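Local coordinates for protein 3-deoxy-D-manno-octulosonate 8-phosphate phosphatase KdsC (Haemophilus influenzae Rd, PDB 1K1E) that hydrolyses 3-deoxy-D-manno-octulosonate 8-phosphate to KDO and inorganic phosphate, a magnesium-dependent step on the way to lipopolysaccharide, at residues Y26-H37 / R60-R68; D107-F115 / P128-D136. All coordinates share one frame; numbering follows the deposited sequence.

Interaction 1: Y26-H37 / R60-R68; sequences YDANGEAIKSFH and RDSPILRRR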
loop_
_atom_site.group_PDB
_atom_site.type_symbol
_atom_site.label_atom_id
_atom_site.label_comp_id
_atom_site.label_asym_id
_atom_site.label_seq_id
_atom_site.Cartn_x
_atom_site.Cartn_y
_atom_site.Cartn_z
ATOM N N TYR A 26 -5.278 12.069 -2.152
ATOM C CA TYR A 26 -5.520 13.518 -2.172
ATOM C C TYR A 26 -4.353 14.459 -1.821
ATOM O O TYR A 26 -3.505 14.153 -0.994
ATOM C CB TYR A 26 -6.610 13.873 -1.145
ATOM C CG TYR A 26 -8.054 13.859 -1.628
ATOM C CD1 TYR A 26 -8.667 12.662 -2.035
ATOM C CD2 TYR A 26 -8.806 15.042 -1.613
ATOM C CE1 TYR A 26 -10.014 12.640 -2.409
ATOM C CE2 TYR A 26 -10.129 15.063 -1.972
ATOM C CZ TYR A 26 -10.753 13.851 -2.373
ATOM O OH TYR A 26 -12.089 13.844 -2.697
ATOM N N ASP A 27 -4.335 15.620 -2.475
ATOM C CA ASP A 27 -3.462 16.679 -1.994
ATOM C C ASP A 27 -4.510 17.790 -1.716
ATOM O O ASP A 27 -5.715 17.493 -1.725
ATOM C CB ASP A 27 -2.318 17.039 -2.970
ATOM C CG ASP A 27 -2.778 17.761 -4.248
ATOM O OD1 ASP A 27 -1.876 18.094 -5.061
ATOM O OD2 ASP A 27 -3.975 17.996 -4.472
ATOM N N ALA A 28 -4.106 19.041 -1.424
ATOM C CA ALA A 28 -5.070 20.104 -1.102
ATOM C C ALA A 28 -6.037 20.475 -2.194
ATOM O O ALA A 28 -7.010 21.178 -1.920
ATOM C CB ALA A 28 -4.337 21.369 -0.668
ATOM N N ASN A 29 -5.756 20.023 -3.425
ATOM C CA ASN A 29 -6.613 20.327 -4.593
ATOM C C ASN A 29 -7.408 19.142 -5.195
ATOM O O ASN A 29 -7.885 19.224 -6.333
ATOM C CB ASN A 29 -5.744 20.923 -5.698
ATOM C CG ASN A 29 -5.094 22.234 -5.278
ATOM O OD1 ASN A 29 -3.872 22.397 -5.371
ATOM N ND2 ASN A 29 -5.909 23.180 -4.834
ATOM N N GLY A 30 -7.557 18.048 -4.444
ATOM C CA GLY A 30 -8.274 16.884 -4.962
ATOM C C GLY A 30 -7.338 15.692 -5.155
ATOM O O GLY A 30 -6.296 15.600 -4.519
ATOM N N GLU A 31 -7.707 14.783 -6.044
ATOM C CA GLU A 31 -6.839 13.635 -6.318
ATOM C C GLU A 31 -5.556 14.135 -6.914
ATOM O O GLU A 31 -5.565 14.941 -7.833
ATOM C CB GLU A 31 -7.490 12.684 -7.320
ATOM C CG GLU A 31 -8.671 11.937 -6.778
ATOM C CD GLU A 31 -9.077 10.833 -7.759
ATOM O OE1 GLU A 31 -8.390 9.793 -7.808
ATOM O OE2 GLU A 31 -10.057 11.037 -8.502
ATOM N N ALA A 32 -4.445 13.610 -6.441
ATOM C CA ALA A 32 -3.159 14.068 -6.933
ATOM C C ALA A 32 -2.393 12.983 -7.611
ATOM O O ALA A 32 -1.528 13.258 -8.418
ATOM C CB ALA A 32 -2.343 14.627 -5.790
ATOM N N ILE A 33 -2.705 11.746 -7.270
ATOM C CA ILE A 33 -2.044 10.564 -7.799
ATOM C C ILE A 33 -3.136 9.511 -7.914
ATOM O O ILE A 33 -4.069 9.472 -7.076
ATOM C CB ILE A 33 -0.983 10.009 -6.774
ATOM C CG1 ILE A 33 0.247 10.916 -6.704
ATOM C CG2 ILE A 33 -0.498 8.574 -7.183
ATOM C CD1 ILE A 33 1.041 10.622 -5.478
ATOM N N LYS A 34 -3.092 8.786 -9.014
ATOM C CA LYS A 34 -3.924 7.603 -9.189
ATOM C C LYS A 34 -2.972 6.444 -9.355
ATOM O O LYS A 34 -2.043 6.506 -10.160
ATOM C CB LYS A 34 -4.885 7.709 -10.371
ATOM C CG LYS A 34 -5.928 8.773 -10.103
ATOM C CD LYS A 34 -7.082 8.689 -11.125
ATOM C CE LYS A 34 -7.962 7.467 -10.771
ATOM N NZ LYS A 34 -8.668 7.572 -9.382
ATOM N N SER A 35 -3.215 5.346 -8.644
ATOM C CA SER A 35 -2.263 4.263 -8.687
ATOM C C SER A 35 -2.818 3.040 -9.402
ATOM O O SER A 35 -3.712 2.391 -8.861
ATOM C CB SER A 35 -1.877 3.927 -7.245
ATOM O OG SER A 35 -1.377 5.110 -6.596
ATOM N N PHE A 36 -2.255 2.701 -10.553
ATOM C CA PHE A 36 -2.762 1.552 -11.357
ATOM C C PHE A 36 -1.842 0.373 -11.164
ATOM O O PHE A 36 -0.899 0.463 -10.354
ATOM C CB PHE A 36 -2.820 1.986 -12.814
ATOM C CG PHE A 36 -3.731 3.138 -13.031
ATOM C CD1 PHE A 36 -3.234 4.448 -13.105
ATOM C CD2 PHE A 36 -5.110 2.935 -13.082
ATOM C CE1 PHE A 36 -4.109 5.543 -13.229
ATOM C CE2 PHE A 36 -5.985 4.059 -13.207
ATOM C CZ PHE A 36 -5.477 5.337 -13.275
ATOM N N HIS A 37 -2.088 -0.741 -11.850
ATOM C CA HIS A 37 -1.215 -1.894 -11.655
ATOM C C HIS A 37 -0.650 -2.291 -12.992
ATOM O O HIS A 37 -1.396 -2.426 -13.984
ATOM C CB HIS A 37 -1.992 -3.039 -10.990
ATOM C CG HIS A 37 -1.121 -4.178 -10.601
ATOM N ND1 HIS A 37 -0.815 -4.481 -9.287
ATOM C CD2 HIS A 37 -0.435 -5.068 -11.369
ATOM C CE1 HIS A 37 0.018 -5.520 -9.261
ATOM N NE2 HIS A 37 0.257 -5.891 -10.506
ATOM N N ARG A 60 -15.945 9.493 -12.192
ATOM C CA ARG A 60 -15.060 10.630 -11.987
ATOM C C ARG A 60 -14.264 10.841 -13.268
ATOM O O ARG A 60 -14.055 9.914 -14.032
ATOM C CB ARG A 60 -14.097 10.338 -10.789
ATOM C CG ARG A 60 -14.783 10.317 -9.387
ATOM C CD ARG A 60 -13.855 9.847 -8.218
ATOM N NE ARG A 60 -12.895 10.888 -7.821
ATOM C CZ ARG A 60 -13.112 11.796 -6.857
ATOM N NH1 ARG A 60 -14.274 11.770 -6.179
ATOM N NH2 ARG A 60 -12.192 12.743 -6.580
ATOM N N ASP A 61 -13.864 12.072 -13.525
ATOM C CA ASP A 61 -13.055 12.389 -14.707
ATOM C C ASP A 61 -11.832 13.153 -14.208
ATOM O O ASP A 61 -11.968 14.025 -13.382
ATOM C CB ASP A 61 -13.864 13.306 -15.638
ATOM C CG ASP A 61 -13.245 13.444 -17.043
ATOM O OD1 ASP A 61 -13.905 14.031 -17.947
ATOM O OD2 ASP A 61 -12.115 12.963 -17.276
ATOM N N SER A 62 -10.634 12.805 -14.658
ATOM C CA SER A 62 -9.480 13.582 -14.248
ATOM C C SER A 62 -8.453 13.465 -15.331
ATOM O O SER A 62 -8.438 12.526 -16.102
ATOM C CB SER A 62 -8.884 13.098 -12.929
ATOM O OG SER A 62 -8.020 12.011 -13.147
ATOM N N PRO A 63 -7.554 14.442 -15.398
ATOM C CA PRO A 63 -6.535 14.389 -16.423
ATOM C C PRO A 63 -5.550 13.270 -16.058
ATOM O O PRO A 63 -4.825 12.776 -16.926
ATOM C CB PRO A 63 -5.967 15.830 -16.397
ATOM C CG PRO A 63 -6.231 16.282 -15.043
ATOM C CD PRO A 63 -7.559 15.746 -14.705
ATOM N N ILE A 64 -5.550 12.837 -14.794
ATOM C CA ILE A 64 -4.684 11.687 -14.415
ATOM C C ILE A 64 -5.254 10.428 -15.076
ATOM O O ILE A 64 -4.562 9.672 -15.720
ATOM C CB ILE A 64 -4.633 11.460 -12.891
ATOM C CG1 ILE A 64 -4.123 12.721 -12.201
ATOM C CG2 ILE A 64 -3.689 10.266 -12.621
ATOM C CD1 ILE A 64 -4.141 12.699 -10.660
ATOM N N LEU A 65 -6.531 10.188 -14.867
ATOM C CA LEU A 65 -7.168 9.048 -15.505
ATOM C C LEU A 65 -7.051 9.116 -17.029
ATOM O O LEU A 65 -6.835 8.123 -17.678
ATOM C CB LEU A 65 -8.652 8.949 -15.031
ATOM C CG LEU A 65 -9.366 7.708 -15.597
ATOM C CD1 LEU A 65 -8.646 6.370 -15.339
ATOM C CD2 LEU A 65 -10.724 7.651 -14.965
ATOM N N ARG A 66 -7.167 10.295 -17.621
ATOM C CA ARG A 66 -7.042 10.387 -19.062
ATOM C C ARG A 66 -5.643 10.032 -19.576
ATOM O O ARG A 66 -5.492 9.431 -20.620
ATOM C CB ARG A 66 -7.502 11.792 -19.474
ATOM C CG ARG A 66 -9.053 11.843 -19.484
ATOM C CD ARG A 66 -9.596 13.243 -19.726
ATOM N NE ARG A 66 -11.073 13.311 -19.715
ATOM C CZ ARG A 66 -11.840 13.190 -20.794
ATOM N NH1 ARG A 66 -11.298 12.970 -21.972
ATOM N NH2 ARG A 66 -13.153 13.400 -20.723
ATOM N N ARG A 67 -4.638 10.371 -18.784
ATOM C CA ARG A 67 -3.264 10.076 -19.142
ATOM C C ARG A 67 -3.075 8.558 -19.123
ATOM O O ARG A 67 -2.455 7.991 -20.008
ATOM C CB ARG A 67 -2.327 10.743 -18.143
ATOM C CG ARG A 67 -0.793 10.443 -18.400
ATOM C CD ARG A 67 -0.453 10.585 -19.827
ATOM N NE ARG A 67 0.939 10.247 -20.123
ATOM C CZ ARG A 67 1.888 11.132 -20.402
ATOM N NH1 ARG A 67 1.572 12.425 -20.431
ATOM N NH2 ARG A 67 3.154 10.726 -20.655
ATOM N N ARG A 68 -3.637 7.900 -18.119
ATOM C CA ARG A 68 -3.509 6.437 -18.030
ATOM C C ARG A 68 -4.211 5.814 -19.222
ATOM O O ARG A 68 -3.655 4.922 -19.869
ATOM C CB ARG A 68 -4.103 5.955 -16.703
ATOM C CG ARG A 68 -4.015 4.365 -16.426
ATOM C CD ARG A 68 -2.639 3.819 -16.703
ATOM N NE ARG A 68 -2.548 2.419 -16.352
ATOM C CZ ARG A 68 -1.519 1.635 -16.615
ATOM N NH1 ARG A 68 -0.436 2.112 -17.259
ATOM N NH2 ARG A 68 -1.614 0.347 -16.252
HETATM O O HOH W 1 -10.142 10.136 -11.615
#
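Arg-68 passes over one face of the Phe-36 ring, its CG 3.3 Å from the ring centroid and only 10° off the normal, a CH-pi contact. A bend at chi2 (48°) lays the rest of the arginine back along the ring, with Arg-68 NE 3.6 Å from Phe-36 CB. Leu-65 CD1 adds to this at the far end of the ring, near CZ. One turn before Arg-68, Ile-64 packs against strand 30-37: its CG2 rests on Lys-34 CB at 3.6 Å, and its CD1 reaches the backbone of Ala-32. This end is buried and close-fitting.

Toward 60-62 the contact turns polar and wetter. Arg-60 NE donates to Glu-31 OE2 (2.9 Å, 157°); the oxygen lies at the guanidinium edge, while the donor comes from above the carboxylate plane, and NH2 adds a weak second bond. Glu-31 OE1 takes Lys-34 NZ on its syn lone pair at 2.7 Å, so the carboxylate joins two cations. A water bridges Glu-31 OE2 and, weakly, Ser-62 OG, the N-cap hydroxyl that accepts from Leu-65 N. Lys-34 also pairs with Asp-16, and Arg-68 NH1 bonds to Tyr-26 OH of the second subunit. Arg-60 and Arg-68 probably bind substrate, and the hairpin 23-37 packed on helix 63-72 is consistent with one wall of the substrate pocket of this HAD-type phosphatase.

Interaction 2: D107-F115 / P128-D136; sequences DDSVDLPAF and PIYVKNAVD. With CO (cobalt (II) ion), chain M; HG (mercury (II) ion), chain N.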
loop_
_atom_site.group_PDB
_atom_site.type_symbol
_atom_site.label_atom_id
_atom_site.label_comp_id
_atom_site.label_asym_id
_atom_site.label_seq_id
_atom_site.Cartn_x
_atom_site.Cartn_y
_atom_site.Cartn_z
ATOM N N ASP A 107 -16.525 -3.147 -8.399
ATOM C CA ASP A 107 -16.270 -3.436 -6.961
ATOM C C ASP A 107 -17.335 -2.920 -5.996
ATOM O O ASP A 107 -17.244 -3.221 -4.809
ATOM C CB ASP A 107 -14.976 -2.793 -6.488
ATOM C CG ASP A 107 -15.057 -1.263 -6.441
ATOM O OD1 ASP A 107 -14.711 -0.626 -5.423
ATOM O OD2 ASP A 107 -15.472 -0.665 -7.437
ATOM N N ASP A 108 -18.263 -2.100 -6.473
ATOM C CA ASP A 108 -19.221 -1.497 -5.517
ATOM C C ASP A 108 -20.642 -1.354 -6.007
ATOM O O ASP A 108 -20.962 -1.735 -7.157
ATOM C CB ASP A 108 -18.662 -0.101 -5.059
ATOM C CG ASP A 108 -19.107 0.298 -3.648
ATOM O OD1 ASP A 108 -18.685 1.410 -3.207
ATOM O OD2 ASP A 108 -19.829 -0.508 -2.988
ATOM N N SER A 109 -21.492 -0.797 -5.129
ATOM C CA SER A 109 -22.922 -0.641 -5.423
ATOM C C SER A 109 -23.189 0.049 -6.732
ATOM O O SER A 109 -24.123 -0.353 -7.456
ATOM C CB SER A 109 -23.623 0.117 -4.274
ATOM O OG SER A 109 -23.381 -0.605 -3.049
ATOM N N VAL A 110 -22.386 1.071 -7.031
ATOM C CA VAL A 110 -22.536 1.831 -8.277
ATOM C C VAL A 110 -22.454 0.894 -9.471
ATOM O O VAL A 110 -23.019 1.201 -10.494
ATOM C CB VAL A 110 -21.390 2.924 -8.466
ATOM C CG1 VAL A 110 -21.825 4.025 -9.496
ATOM C CG2 VAL A 110 -21.042 3.598 -7.113
ATOM N N ASP A 111 -21.743 -0.228 -9.364
ATOM C CA ASP A 111 -21.619 -1.105 -10.524
ATOM C C ASP A 111 -22.750 -2.127 -10.673
ATOM O O ASP A 111 -22.821 -2.827 -11.691
ATOM C CB ASP A 111 -20.289 -1.845 -10.440
ATOM C CG ASP A 111 -19.144 -0.912 -10.245
ATOM O OD1 ASP A 111 -18.991 -0.043 -11.113
ATOM O OD2 ASP A 111 -18.411 -1.003 -9.239
ATOM N N LEU A 112 -23.610 -2.231 -9.658
ATOM C CA LEU A 112 -24.690 -3.197 -9.742
ATOM C C LEU A 112 -25.509 -3.064 -11.070
ATOM O O LEU A 112 -25.824 -4.086 -11.697
ATOM C CB LEU A 112 -25.595 -3.067 -8.500
ATOM C CG LEU A 112 -24.858 -3.606 -7.249
ATOM C CD1 LEU A 112 -25.783 -3.366 -6.007
ATOM C CD2 LEU A 112 -24.565 -5.084 -7.381
ATOM N N PRO A 113 -25.866 -1.836 -11.492
ATOM C CA PRO A 113 -26.636 -1.723 -12.741
ATOM C C PRO A 113 -25.753 -2.104 -13.946
ATOM O O PRO A 113 -26.266 -2.574 -14.959
ATOM C CB PRO A 113 -27.045 -0.241 -12.797
ATOM C CG PRO A 113 -26.952 0.219 -11.357
ATOM C CD PRO A 113 -25.724 -0.535 -10.825
ATOM N N ALA A 114 -24.441 -1.927 -13.807
ATOM C CA ALA A 114 -23.487 -2.288 -14.838
ATOM C C ALA A 114 -23.368 -3.789 -15.044
ATOM O O ALA A 114 -23.274 -4.269 -16.191
ATOM C CB ALA A 114 -22.088 -1.673 -14.539
ATOM N N PHE A 115 -23.403 -4.538 -13.942
ATOM C CA PHE A 115 -23.340 -5.983 -14.035
ATOM C C PHE A 115 -24.569 -6.465 -14.793
ATOM O O PHE A 115 -24.466 -7.334 -15.626
ATOM C CB PHE A 115 -23.378 -6.642 -12.633
ATOM C CG PHE A 115 -22.234 -6.243 -11.730
ATOM C CD1 PHE A 115 -22.409 -6.171 -10.332
ATOM C CD2 PHE A 115 -20.974 -5.990 -12.242
ATOM C CE1 PHE A 115 -21.344 -5.853 -9.465
ATOM C CE2 PHE A 115 -19.914 -5.679 -11.384
ATOM C CZ PHE A 115 -20.102 -5.608 -9.990
ATOM N N PRO A 128 -17.795 -5.935 -1.661
ATOM C CA PRO A 128 -18.673 -6.468 -0.602
ATOM C C PRO A 128 -19.515 -7.579 -1.061
ATOM O O PRO A 128 -19.734 -7.785 -2.265
ATOM C CB PRO A 128 -19.525 -5.272 -0.184
ATOM C CG PRO A 128 -19.544 -4.405 -1.461
ATOM C CD PRO A 128 -18.150 -4.561 -2.030
ATOM N N ILE A 129 -20.067 -8.260 -0.066
ATOM C CA ILE A 129 -20.872 -9.429 -0.325
ATOM C C ILE A 129 -21.970 -9.215 -1.323
ATOM O O ILE A 129 -22.208 -10.053 -2.199
ATOM C CB ILE A 129 -21.485 -9.874 0.977
ATOM C CG1 ILE A 129 -20.351 -10.142 1.976
ATOM C CG2 ILE A 129 -22.401 -11.043 0.768
ATOM C CD1 ILE A 129 -19.777 -11.490 1.807
ATOM N N TYR A 130 -22.638 -8.087 -1.197
ATOM C CA TYR A 130 -23.747 -7.805 -2.080
ATOM C C TYR A 130 -23.359 -7.567 -3.529
ATOM O O TYR A 130 -24.187 -7.733 -4.415
ATOM C CB TYR A 130 -24.624 -6.655 -1.526
ATOM C CG TYR A 130 -23.861 -5.487 -0.960
ATOM C CD1 TYR A 130 -23.437 -4.454 -1.780
ATOM C CD2 TYR A 130 -23.537 -5.434 0.385
ATOM C CE1 TYR A 130 -22.721 -3.391 -1.275
ATOM C CE2 TYR A 130 -22.807 -4.345 0.903
ATOM C CZ TYR A 130 -22.415 -3.346 0.070
ATOM O OH TYR A 130 -21.736 -2.288 0.582
ATOM N N VAL A 131 -22.107 -7.211 -3.759
ATOM C CA VAL A 131 -21.598 -7.037 -5.114
ATOM C C VAL A 131 -21.142 -8.447 -5.587
ATOM O O VAL A 131 -21.432 -8.909 -6.718
ATOM C CB VAL A 131 -20.385 -6.068 -5.066
ATOM C CG1 VAL A 131 -19.520 -6.270 -6.307
ATOM C CG2 VAL A 131 -20.893 -4.616 -4.945
ATOM N N LYS A 132 -20.470 -9.174 -4.700
ATOM C CA LYS A 132 -20.006 -10.517 -5.058
ATOM C C LYS A 132 -21.153 -11.419 -5.430
ATOM O O LYS A 132 -21.045 -12.233 -6.368
ATOM C CB LYS A 132 -19.242 -11.139 -3.870
ATOM C CG LYS A 132 -17.852 -10.552 -3.777
ATOM C CD LYS A 132 -17.090 -11.318 -2.655
ATOM C CE LYS A 132 -15.645 -11.012 -2.622
ATOM N NZ LYS A 132 -14.962 -11.749 -1.482
ATOM N N ASN A 133 -22.268 -11.289 -4.701
ATOM C CA ASN A 133 -23.428 -12.165 -4.980
ATOM C C ASN A 133 -24.090 -11.854 -6.311
ATOM O O ASN A 133 -24.741 -12.693 -6.938
ATOM C CB ASN A 133 -24.470 -12.009 -3.888
ATOM C CG ASN A 133 -25.399 -13.244 -3.804
ATOM O OD1 ASN A 133 -26.631 -13.136 -3.789
ATOM N ND2 ASN A 133 -24.810 -14.369 -3.819
ATOM N N ALA A 134 -23.873 -10.635 -6.759
ATOM C CA ALA A 134 -24.490 -10.195 -7.994
ATOM C C ALA A 134 -23.781 -10.542 -9.310
ATOM O O ALA A 134 -24.398 -10.518 -10.387
ATOM C CB ALA A 134 -24.718 -8.640 -7.910
ATOM N N VAL A 135 -22.501 -10.836 -9.263
ATOM C CA VAL A 135 -21.759 -11.060 -10.523
ATOM C C VAL A 135 -21.702 -12.536 -10.881
ATOM O O VAL A 135 -22.071 -13.400 -10.071
ATOM C CB VAL A 135 -20.316 -10.616 -10.371
ATOM C CG1 VAL A 135 -20.217 -9.129 -9.997
ATOM C CG2 VAL A 135 -19.659 -11.475 -9.262
ATOM N N ASP A 136 -21.212 -12.831 -12.079
ATOM C CA ASP A 136 -21.072 -14.204 -12.548
ATOM C C ASP A 136 -19.849 -14.865 -11.964
ATOM O O ASP A 136 -19.866 -16.060 -11.643
ATOM C CB ASP A 136 -20.990 -14.228 -14.072
ATOM C CG ASP A 136 -22.281 -13.779 -14.711
ATOM O OD1 ASP A 136 -22.279 -12.866 -15.596
ATOM O OD2 ASP A 136 -23.317 -14.316 -14.283
HETATM CO CO CO M . -15.320 1.247 -8.113
HETATM HG HG HG N . -21.974 -3.264 -18.569
HETATM O O HOH W 2 -15.197 1.932 -6.140
HETATM O O HOH W 3 -19.157 -1.428 -0.469
HETATM O O HOH W 4 -17.432 1.421 -8.323
HETATM O O HOH W 5 -15.114 3.199 -9.066
#
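Val-131 faces the turn that follows Asp-107, and its two methyls part there. From CB, CG2 runs into the backbone of that turn, 3.4 Å from Asp-108 C, while CG1, anti to the backbone N (chi1 159°), reaches the edge of the Phe-115 ring, 3.7 Å from CE1. Val-135 meets the same ring differently: its CG1 stands over the centre of one face, 3.5 Å from the Phe-115 centroid, in a CH-pi contact. Asp-111 O lies against the opposite face, toward the rim. Ala-134 CB fits alongside, 3.6 Å from Leu-112 CD2.

The turn belongs to the metal site of the HAD fold, at the C-terminal end of parallel strand 102-106. Asp-107 OD2 binds the cobalt ion at 2.0 Å, with Asp-14, Asp-16 O and three waters completing the shell; magnesium is the natural cofactor. Asp-111 OD2 braces the turn by accepting from both Asp-107 N and Asp-108 N, the latter on its anti lone pair, and from a cobalt-bound water. Its other oxygen pairs with Lys-84.

Pro-128 CD presses on Asp-107 O at 3.2 Å, a buried carbonyl that has no polar partner. At the outer end Tyr-130 brings CE1 to 3.4 Å from Ser-109 OG, and a water donates to both Tyr-130 OH and Asp-108 OD2. The third subunit covers this end: its Arg-149 pairs with Asp-108, its Asp-153 bonds to Tyr-130 and its Phe-165 O to Ser-109, while its Arg-39 forms a salt bridge with Asp-107 OD1 beside the metal.

In the fold
The two contacts follow one another along the chain, interaction 1 closing before interaction 2 opens, and their centres lie 24 Å apart with nearest atoms about 8 Å from each other. Interaction 1 joins the hairpin 23-37 to helix 63-72; interaction 2 joins the loops and short helices after strands 102-106 and 120-123. Between them stands strand 10-14, central to the parallel sheet, and the loop beyond it, which carries Asp-16. Probable substrate-binding groups and metal ligands thus converge on one active site. Both contacts also touch the third subunit, whose Arg-39, probably a substrate-binding residue, reaches Asp-107, consistent with an active site completed across a subunit interface.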